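Local atomic coordinates of guanidinopropionase (Pseudomonas aeruginosa, PDB entry 3NIQ), a protein that hydrolyses 3-guanidinopropanoate to beta-alanine and urea with two manganese ions per subunit, working as a homohexamer of the arginase family. Residues F169-A172 and I173-G176. Numbering follows the deposited sequence.
Sequences FRRA and IEEG
R171 and E174 meet because both start with CG beside the backbone N, and R171 then folds back at its second torsion (chi2 -60°), which brings its guanidinium alongside the extended E174 chain. The two side chains run the same way, and their flat ends are close to coplanar, 18° apart. R171 NH1 lies 2.7 Å from E174 OE1, a salt bridge whose hydrogen bond is weak, the N-H pointing poorly. R171 NE is held separately by the carbonyl of P162, which would limit rotation of the group. R170, extended with CG anti to its backbone N, also reaches the carboxylate, meeting OE2 with the edge of its guanidinium, whose plane stands nearly perpendicular (87°) to the carboxylate. R170 NE to E174 OE2, 3.7 Å, is a long salt bridge, so the carboxylate is shared unequally between two arginines. E175 turns to another partner, its OE1 pairing with R134, while its CG packs 3.3 Å from R171 O. I173 lays CG1 and CD1 over F169 O, with CG1 at 3.2 Å, and also packs on F200 and L178. Beneath these side chains run i to i+4 bonds, the straightest from E174 N to R170 O at 2.9 Å. At the other end F169 sets its ring edge-to-face with manganese ligand H126; the nearest F169 side-chain atom is about 6 Å from a bound manganese. G176 ends helix 168-174 with positive phi and two bonds into the last turn, one from G176 N to I173 O (2.9 Å), a Schellman motif beside the binuclear manganese site of an arginase-type fold.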
loop_
_atom_site.group_PDB
_atom_site.type_symbol
_atom_site.label_atom_id
_atom_site.label_comp_id
_atom_site.label_asym_id
_atom_site.label_seq_id
_atom_site.Cartn_x
_atom_site.Cartn_y
_atom_site.Cartn_z
ATOM N N PHE A 169 28.732 -7.300 17.005
ATOM C CA PHE A 169 29.062 -8.211 18.090
ATOM C C PHE A 169 30.468 -8.761 17.970
ATOM O O PHE A 169 31.055 -9.188 18.968
ATOM C CB PHE A 169 27.978 -9.290 18.236
ATOM C CG PHE A 169 26.652 -8.701 18.573
ATOM C CD1 PHE A 169 25.549 -8.890 17.745
ATOM C CD2 PHE A 169 26.537 -7.844 19.675
ATOM C CE1 PHE A 169 24.326 -8.270 18.036
ATOM C CE2 PHE A 169 25.335 -7.219 19.971
ATOM C CZ PHE A 169 24.214 -7.433 19.142
ATOM N N ARG A 170 31.024 -8.709 16.762
ATOM C CA ARG A 170 32.428 -9.031 16.588
ATOM C C ARG A 170 33.259 -7.942 17.245
ATOM O O ARG A 170 34.145 -8.229 18.053
ATOM C CB ARG A 170 32.787 -9.166 15.113
ATOM C CG ARG A 170 34.293 -9.412 14.900
ATOM C CD ARG A 170 34.522 -10.040 13.546
ATOM N NE ARG A 170 35.888 -10.498 13.394
ATOM C CZ ARG A 170 36.226 -11.591 12.716
ATOM N NH1 ARG A 170 35.290 -12.343 12.125
ATOM N NH2 ARG A 170 37.493 -11.921 12.640
ATOM N N ARG A 171 32.955 -6.692 16.899
ATOM C CA ARG A 171 33.563 -5.531 17.552
ATOM C C ARG A 171 33.430 -5.590 19.057
ATOM O O ARG A 171 34.409 -5.356 19.764
ATOM C CB ARG A 171 32.928 -4.231 17.069
ATOM C CG ARG A 171 33.177 -3.923 15.621
ATOM C CD ARG A 171 34.679 -3.803 15.316
ATOM N NE ARG A 171 34.799 -4.160 13.923
ATOM C CZ ARG A 171 35.222 -5.330 13.473
ATOM N NH1 ARG A 171 35.672 -6.257 14.297
ATOM N NH2 ARG A 171 35.213 -5.546 12.182
ATOM N N ALA A 172 32.229 -5.914 19.544
ATOM C CA ALA A 172 31.975 -5.948 20.996
ATOM C C ALA A 172 32.863 -6.965 21.722
ATOM O O ALA A 172 33.347 -6.699 22.816
ATOM C CB ALA A 172 30.541 -6.259 21.264
ATOM N N ILE A 173 33.039 -8.129 21.110
ATOM C CA ILE A 173 33.892 -9.195 21.653
ATOM C C ILE A 173 35.375 -8.772 21.608
ATOM O O ILE A 173 36.066 -8.862 22.604
ATOM C CB ILE A 173 33.628 -10.530 20.906
ATOM C CG1 ILE A 173 32.219 -11.025 21.251
ATOM C CG2 ILE A 173 34.716 -11.593 21.247
ATOM C CD1 ILE A 173 31.704 -12.152 20.383
ATOM N N GLU A 174 35.825 -8.240 20.472
ATOM C CA GLU A 174 37.199 -7.750 20.332
ATOM C C GLU A 174 37.506 -6.660 21.357
ATOM O O GLU A 174 38.598 -6.629 21.931
ATOM C CB GLU A 174 37.425 -7.187 18.928
ATOM C CG GLU A 174 37.567 -8.199 17.853
ATOM C CD GLU A 174 37.681 -7.558 16.461
ATOM O OE1 GLU A 174 37.505 -6.327 16.333
ATOM O OE2 GLU A 174 37.940 -8.293 15.489
ATOM N N GLU A 175 36.534 -5.780 21.600
ATOM C CA GLU A 175 36.709 -4.693 22.559
ATOM C C GLU A 175 36.546 -5.143 24.012
ATOM O O GLU A 175 36.706 -4.347 24.918
ATOM C CB GLU A 175 35.764 -3.511 22.238
ATOM C CG GLU A 175 36.119 -2.816 20.906
ATOM C CD GLU A 175 35.085 -1.805 20.419
ATOM O OE1 GLU A 175 34.349 -1.190 21.240
ATOM O OE2 GLU A 175 35.015 -1.610 19.190
ATOM N N GLY A 176 36.227 -6.413 24.236
ATOM C CA GLY A 176 36.099 -6.929 25.615
ATOM C C GLY A 176 34.790 -6.548 26.317
ATOM O O GLY A 176 34.696 -6.623 27.548
#